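ORF10 (PDB 6RIW) carries the ketosynthase and chain length factor domains of PfaC, part of a polyunsaturated fatty acid synthase, and probably condenses acyl units during chain elongation. Local coordinates at residues A318-D321 with P322-D326; M582-E585 with L586-Q590; S630-L634 with N635-S639. All coordinates share one frame; numbering follows the deposited sequence.

Interaction 1. Residues A318-D321 with P322-D326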
loop_
_atom_site.group_PDB
_atom_site.type_symbol
_atom_site.label_atom_id
_atom_site.label_comp_id
_atom_site.label_asym_id
_atom_site.label_seq_id
_atom_site.Cartn_x
_atom_site.Cartn_y
_atom_site.Cartn_z
ATOM N N ALA A 318 -10.202 -13.685 21.739
ATOM C CA ALA A 318 -10.557 -12.840 22.869
ATOM C C ALA A 318 -10.900 -13.661 24.105
ATOM O O ALA A 318 -10.917 -13.112 25.213
ATOM C CB ALA A 318 -11.751 -11.939 22.506
ATOM N N ASP A 319 -11.158 -14.958 23.932
ATOM C CA ASP A 319 -11.689 -15.805 25.007
ATOM C C ASP A 319 -12.976 -15.207 25.576
ATOM O O ASP A 319 -13.177 -15.138 26.793
ATOM C CB ASP A 319 -10.647 -16.023 26.104
ATOM C CG ASP A 319 -10.747 -17.401 26.743
ATOM O OD1 ASP A 319 -9.696 -18.071 26.904
ATOM O OD2 ASP A 319 -11.875 -17.812 27.087
ATOM N N VAL A 320 -13.856 -14.768 24.683
ATOM C CA VAL A 320 -15.090 -14.085 25.049
ATOM C C VAL A 320 -16.258 -14.856 24.455
ATOM O O VAL A 320 -16.243 -15.203 23.269
ATOM C CB VAL A 320 -15.089 -12.623 24.564
ATOM C CG1 VAL A 320 -16.496 -12.072 24.471
ATOM C CG2 VAL A 320 -14.241 -11.772 25.483
ATOM N N ASP A 321 -17.259 -15.125 25.278
ATOM C CA ASP A 321 -18.479 -15.766 24.801
ATOM C C ASP A 321 -19.238 -14.828 23.867
ATOM O O ASP A 321 -19.591 -13.710 24.272
ATOM C CB ASP A 321 -19.362 -16.161 25.986
ATOM C CG ASP A 321 -20.500 -17.093 25.590
ATOM O OD1 ASP A 321 -20.972 -17.021 24.437
ATOM O OD2 ASP A 321 -20.943 -17.898 26.439
ATOM N N PRO A 322 -19.528 -15.238 22.634
ATOM C CA PRO A 322 -20.281 -14.363 21.719
ATOM C C PRO A 322 -21.671 -14.003 22.223
ATOM O O PRO A 322 -22.292 -13.087 21.657
ATOM C CB PRO A 322 -20.359 -15.186 20.427
ATOM C CG PRO A 322 -19.285 -16.207 20.540
ATOM C CD PRO A 322 -19.072 -16.480 21.988
ATOM N N SER A 323 -22.180 -14.699 23.253
ATOM C CA SER A 323 -23.432 -14.321 23.906
ATOM C C SER A 323 -23.359 -12.966 24.576
ATOM O O SER A 323 -24.401 -12.347 24.808
ATOM C CB SER A 323 -23.819 -15.346 24.981
ATOM O OG SER A 323 -23.669 -16.668 24.506
ATOM N N THR A 324 -22.165 -12.504 24.923
ATOM C CA THR A 324 -22.007 -11.293 25.715
ATOM C C THR A 324 -21.870 -10.029 24.867
ATOM O O THR A 324 -21.842 -8.926 25.429
ATOM C CB THR A 324 -20.799 -11.443 26.642
ATOM O OG1 THR A 324 -19.605 -11.525 25.855
ATOM C CG2 THR A 324 -20.931 -12.724 27.469
ATOM N N VAL A 325 -21.809 -10.151 23.542
ATOM C CA VAL A 325 -21.611 -8.985 22.680
ATOM C C VAL A 325 -22.898 -8.176 22.597
ATOM O O VAL A 325 -23.948 -8.693 22.200
ATOM C CB VAL A 325 -21.155 -9.407 21.283
ATOM C CG1 VAL A 325 -20.906 -8.165 20.435
ATOM C CG2 VAL A 325 -19.928 -10.268 21.383
ATOM N N ASP A 326 -22.809 -6.889 22.920
ATOM C CA ASP A 326 -23.983 -6.021 22.978
ATOM C C ASP A 326 -24.214 -5.228 21.703
ATOM O O ASP A 326 -25.365 -4.905 21.383
ATOM C CB ASP A 326 -23.855 -5.029 24.141
ATOM C CG ASP A 326 -23.603 -5.719 25.462
ATOM O OD1 ASP A 326 -24.366 -6.649 25.792
ATOM O OD2 ASP A 326 -22.638 -5.347 26.158
#
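Two acceptors of Asp321, the carboxylate oxygen OD1 and the backbone O, are each gripped twice by the residues that follow, in a beta turn over 321-324 combined with an Asx turn. Asp321 OD1 takes Ser323 N at 2.9 Å, nearly straight at 170°, and Ser323 OG at 2.7 Å. Both donors arrive from the same face of the carboxylate, well above its plane. The carboxylate reaches forward over the turn because CG lies anti to the backbone N of Asp321 (chi1 -168°). Thr324 deals likewise with the main chain: its N closes the turn on Asp321 O at 2.9 Å, and its OG1 donates to the same oxygen over 2.7 Å, in the carbonyl plane. Pro322, with helical backbone angles, sits at the second position of the turn and packs against Tyr315, Phe349 and Phe350. The turn follows helix 304-318, which ends in a Schellman motif with Asp319 as its C-prime residue, and leads into strand 327-329. Just upstream, Ala318 O accepts from Lys286 NZ; Lys286 belongs to the magnesium site, and the ion lies about 8 Å from the Val320 side chain. Val320 CG1 comes to 3.4 Å from Thr324 OG1.

Interaction 2. Residues M582-E585 with L586-Q590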
loop_
_atom_site.group_PDB
_atom_site.type_symbol
_atom_site.label_atom_id
_atom_site.label_comp_id
_atom_site.label_asym_id
_atom_site.label_seq_id
_atom_site.Cartn_x
_atom_site.Cartn_y
_atom_site.Cartn_z
ATOM N N MET A 582 5.869 -4.205 -1.666
ATOM C CA MET A 582 5.696 -3.438 -2.891
ATOM C C MET A 582 5.618 -1.968 -2.519
ATOM O O MET A 582 5.509 -1.610 -1.345
ATOM C CB MET A 582 4.440 -3.889 -3.653
ATOM C CG MET A 582 3.160 -3.892 -2.779
ATOM S SD MET A 582 2.416 -2.238 -2.550
ATOM C CE MET A 582 1.462 -2.109 -4.097
ATOM N N GLY A 583 5.742 -1.120 -3.538
ATOM C CA GLY A 583 5.300 0.254 -3.480
ATOM C C GLY A 583 4.345 0.478 -4.643
ATOM O O GLY A 583 4.056 -0.443 -5.416
ATOM N N MET A 584 3.848 1.706 -4.764
ATOM C CA MET A 584 2.835 1.908 -5.802
ATOM C C MET A 584 3.443 1.709 -7.188
ATOM O O MET A 584 4.631 1.971 -7.421
ATOM C CB MET A 584 2.163 3.290 -5.680
ATOM C CG MET A 584 3.008 4.504 -5.981
ATOM S SD MET A 584 1.972 5.961 -6.462
ATOM C CE MET A 584 1.223 5.372 -7.918
ATOM N N GLU A 585 2.637 1.166 -8.089
ATOM C CA GLU A 585 2.980 1.147 -9.504
ATOM C C GLU A 585 2.906 2.581 -10.003
ATOM O O GLU A 585 1.812 3.136 -10.138
ATOM C CB GLU A 585 2.007 0.249 -10.263
ATOM C CG GLU A 585 2.214 0.235 -11.784
ATOM C CD GLU A 585 3.668 -0.026 -12.170
ATOM O OE1 GLU A 585 4.075 -1.219 -12.191
ATOM O OE2 GLU A 585 4.399 0.958 -12.466
ATOM N N LEU A 586 4.062 3.196 -10.223
ATOM C CA LEU A 586 4.081 4.583 -10.669
ATOM C C LEU A 586 3.424 4.766 -12.032
ATOM O O LEU A 586 2.977 5.884 -12.341
ATOM C CB LEU A 586 5.523 5.069 -10.689
ATOM C CG LEU A 586 6.228 5.090 -9.308
ATOM C CD1 LEU A 586 7.721 5.413 -9.500
ATOM C CD2 LEU A 586 5.579 6.106 -8.365
ATOM N N GLU A 587 3.350 3.702 -12.863
ATOM C CA GLU A 587 2.644 3.816 -14.141
ATOM C C GLU A 587 1.148 4.056 -13.967
ATOM O O GLU A 587 0.471 4.405 -14.949
ATOM C CB GLU A 587 2.877 2.571 -15.021
ATOM C CG GLU A 587 4.333 2.437 -15.467
ATOM C CD GLU A 587 4.549 1.291 -16.463
ATOM O OE1 GLU A 587 3.649 0.431 -16.618
ATOM O OE2 GLU A 587 5.627 1.251 -17.083
ATOM N N LEU A 588 0.616 3.925 -12.750
ATOM C CA LEU A 588 -0.786 4.262 -12.535
ATOM C C LEU A 588 -1.112 5.727 -12.836
ATOM O O LEU A 588 -2.294 6.054 -13.045
ATOM C CB LEU A 588 -1.189 3.938 -11.087
ATOM C CG LEU A 588 -1.253 2.444 -10.705
ATOM C CD1 LEU A 588 -1.677 2.321 -9.246
ATOM C CD2 LEU A 588 -2.198 1.695 -11.616
ATOM N N HIS A 589 -0.110 6.612 -12.845
ATOM C CA HIS A 589 -0.344 8.007 -13.213
ATOM C C HIS A 589 -0.737 8.153 -14.675
ATOM O O HIS A 589 -1.294 9.189 -15.053
ATOM C CB HIS A 589 0.903 8.850 -12.904
ATOM C CG HIS A 589 1.205 8.913 -11.436
ATOM N ND1 HIS A 589 2.118 8.078 -10.828
ATOM C CD2 HIS A 589 0.687 9.689 -10.451
ATOM C CE1 HIS A 589 2.154 8.335 -9.526
ATOM N NE2 HIS A 589 1.307 9.320 -9.273
ATOM N N GLN A 590 -0.482 7.128 -15.493
ATOM C CA GLN A 590 -0.874 7.207 -16.892
ATOM C C GLN A 590 -2.386 7.239 -17.055
ATOM O O GLN A 590 -2.871 7.750 -18.066
ATOM C CB GLN A 590 -0.268 6.031 -17.671
ATOM C CG GLN A 590 1.247 6.107 -17.746
ATOM C CD GLN A 590 1.870 4.822 -18.256
ATOM O OE1 GLN A 590 1.190 4.005 -18.858
ATOM N NE2 GLN A 590 3.173 4.646 -18.027
#
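The imidazole of His589 has Leu586 O at its edge, in the ring plane, and is met obliquely by Met584 CE. His589 ND1 donates to Leu586 O over 2.8 Å, a bond that fixes the rotation of the ring; Leu586 O also accepts His589 N. The methyl of Met584 comes close to the ring, CE lying 3.5 Å from His589 CE1, with the sulfur SD 4.8 Å from the ring centroid and 63° off its normal. A bend at chi3 of Met584 (-63°) turns CE back to the histidine, and its CG packs on Leu586 CD2. His589 NE2 bonds to Ser129 OG, and the ring meets that of Phe133, so the histidine touches helix 129-148 of the first ketosynthase-type domain. The segments themselves belong to the second such domain, where a 3-10 turn carries the chain from strand 576-581 into helix 589-595. Leu588 N closes this turn on Glu585 O at 3.0 Å. The Glu585 side chain bends at chi2 (50°) to offer the anti lone pair of OE2 to Glu587 N, 3.0 Å away. Glu585 OE2 also stands 4.3 Å from Glu587 OE1; this crowding of like charges would probably be eased by the salt bridge of Glu587 OE2 to Arg505.

Interaction 3. Residues S630-L634 with N635-S639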
loop_
_atom_site.group_PDB
_atom_site.type_symbol
_atom_site.label_atom_id
_atom_site.label_comp_id
_atom_site.label_asym_id
_atom_site.label_seq_id
_atom_site.Cartn_x
_atom_site.Cartn_y
_atom_site.Cartn_z
ATOM N N SER A 630 -5.367 3.049 -22.213
ATOM C CA SER A 630 -6.703 2.559 -22.529
ATOM C C SER A 630 -7.708 3.081 -21.514
ATOM O O SER A 630 -7.362 3.392 -20.370
ATOM C CB SER A 630 -6.727 1.028 -22.532
ATOM O OG SER A 630 -5.772 0.519 -23.448
ATOM N N ALA A 631 -8.960 3.193 -21.945
ATOM C CA ALA A 631 -10.024 3.580 -21.029
ATOM C C ALA A 631 -10.180 2.533 -19.931
ATOM O O ALA A 631 -9.864 1.355 -20.124
ATOM C CB ALA A 631 -11.346 3.739 -21.775
ATOM N N ALA A 632 -10.685 2.977 -18.775
ATOM C CA ALA A 632 -10.872 2.090 -17.629
ATOM C C ALA A 632 -11.788 0.924 -17.972
ATOM O O ALA A 632 -12.828 1.096 -18.615
ATOM C CB ALA A 632 -11.469 2.869 -16.451
ATOM N N GLN A 633 -11.391 -0.273 -17.548
ATOM C CA GLN A 633 -12.235 -1.460 -17.630
ATOM C C GLN A 633 -12.247 -2.134 -16.263
ATOM O O GLN A 633 -11.316 -1.966 -15.468
ATOM C CB GLN A 633 -11.745 -2.441 -18.707
ATOM C CG GLN A 633 -11.580 -1.830 -20.105
ATOM C CD GLN A 633 -12.911 -1.468 -20.753
ATOM O OE1 GLN A 633 -13.977 -1.906 -20.306
ATOM N NE2 GLN A 633 -12.853 -0.652 -21.810
ATOM N N LEU A 634 -13.303 -2.916 -16.008
ATOM C CA LEU A 634 -13.563 -3.438 -14.663
ATOM C C LEU A 634 -12.375 -4.228 -14.111
ATOM O O LEU A 634 -11.839 -3.917 -13.037
ATOM C CB LEU A 634 -14.814 -4.324 -14.683
ATOM C CG LEU A 634 -15.221 -4.964 -13.350
ATOM C CD1 LEU A 634 -15.580 -3.904 -12.352
ATOM C CD2 LEU A 634 -16.405 -5.916 -13.537
ATOM N N ASN A 635 -11.981 -5.292 -14.804
ATOM C CA ASN A 635 -10.913 -6.127 -14.264
ATOM C C ASN A 635 -9.597 -5.369 -14.215
ATOM O O ASN A 635 -8.850 -5.476 -13.232
ATOM C CB ASN A 635 -10.780 -7.404 -15.084
ATOM C CG ASN A 635 -11.945 -8.339 -14.851
ATOM O OD1 ASN A 635 -12.101 -8.878 -13.752
ATOM N ND2 ASN A 635 -12.797 -8.497 -15.860
ATOM N N GLN A 636 -9.297 -4.597 -15.259
ATOM C CA GLN A 636 -8.064 -3.823 -15.241
ATOM C C GLN A 636 -8.010 -2.913 -14.020
ATOM O O GLN A 636 -6.968 -2.808 -13.364
ATOM C CB GLN A 636 -7.910 -3.010 -16.529
ATOM C CG GLN A 636 -6.536 -2.367 -16.658
ATOM C CD GLN A 636 -6.491 -1.189 -17.639
ATOM O OE1 GLN A 636 -7.524 -0.631 -18.029
ATOM N NE2 GLN A 636 -5.281 -0.798 -18.025
ATOM N N TYR A 637 -9.121 -2.258 -13.678
ATOM C CA TYR A 637 -9.055 -1.361 -12.524
ATOM C C TYR A 637 -8.884 -2.119 -11.208
ATOM O O TYR A 637 -8.241 -1.595 -10.291
ATOM C CB TYR A 637 -10.288 -0.468 -12.462
ATOM C CG TYR A 637 -10.008 0.997 -12.136
ATOM C CD1 TYR A 637 -9.743 1.418 -10.846
ATOM C CD2 TYR A 637 -10.068 1.959 -13.137
ATOM C CE1 TYR A 637 -9.510 2.788 -10.560
ATOM C CE2 TYR A 637 -9.847 3.297 -12.872
ATOM C CZ TYR A 637 -9.565 3.713 -11.595
ATOM O OH TYR A 637 -9.351 5.072 -11.398
ATOM N N THR A 638 -9.432 -3.342 -11.075
ATOM C CA THR A 638 -9.158 -4.103 -9.851
ATOM C C THR A 638 -7.661 -4.367 -9.688
ATOM O O THR A 638 -7.177 -4.486 -8.555
ATOM C CB THR A 638 -9.909 -5.453 -9.813
ATOM O OG1 THR A 638 -9.361 -6.362 -10.786
ATOM C CG2 THR A 638 -11.399 -5.266 -10.052
ATOM N N SER A 639 -6.921 -4.475 -10.792
ATOM C CA SER A 639 -5.480 -4.661 -10.689
ATOM C C SER A 639 -4.735 -3.366 -10.377
ATOM O O SER A 639 -3.523 -3.416 -10.148
ATOM C CB SER A 639 -4.903 -5.309 -11.964
ATOM O OG SER A 639 -4.863 -4.425 -13.081
HETATM O O HOH W 1 -5.882 2.451 -18.196
#
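Ala632 packs its methyl close against Tyr637, CB lying 3.7 Å from Tyr637 CD2 at the edge of the ring and near its plane, while the Gln636 side is looser, bridged by one water. The tyrosine has further partners beyond this contact: its OH bonds to Phe230 O, Tyr591 meets it edge-to-face, and Met233 and Ile237 of helix 228-237 touch it, so its side chain spans from the second ketosynthase-type domain to the first. On the looser side the Gln636 side chain, with CG anti to the backbone N (chi1 -171°), extends back past Gln633 toward the loop, where a water bonded to Ser630 O (2.8 Å) receives only a weak bond from Gln636 NE2 at 3.3 Å. The chain here enters the short helix 634-638, with Gln633 at the N-cap position. The amide of Gln633 leads away from the helix, and its main-chain O instead opens the bonding pattern by accepting Tyr637 N at 2.8 Å. One residue on, Leu634 O takes Thr638 N at 3.2 Å. Asp548, from outside, accepts both Gln636 N and Asn635 ND2. Further along the chain, hydroxyls serve the backbone: Thr638 OG1 donates in plane to a lone pair of Asn635 O, 2.7 Å away, and Ser639 OG reaches Gln636 O over the same 2.7 Å.

The contacts follow one another along the chain. Interaction 1 lies in the first ketosynthase-type domain, in the loop between helix 304-318 and strand 327-329, near the magnesium site and about 33 Å from the centre of the chain. Interactions 2 and 3 belong to the second such domain and sit much deeper; their centres are about 14 Å apart and their nearest atoms about 5 Å, without touching. Helix 589-595, which begins in interaction 2, lends Tyr591 to interaction 3. Both also touch helices of the first domain, 129-148 and 228-237 respectively, which places them where the two domains of the didomain meet, whereas interaction 1, its centre more than 40 Å from either, shapes a peripheral turn.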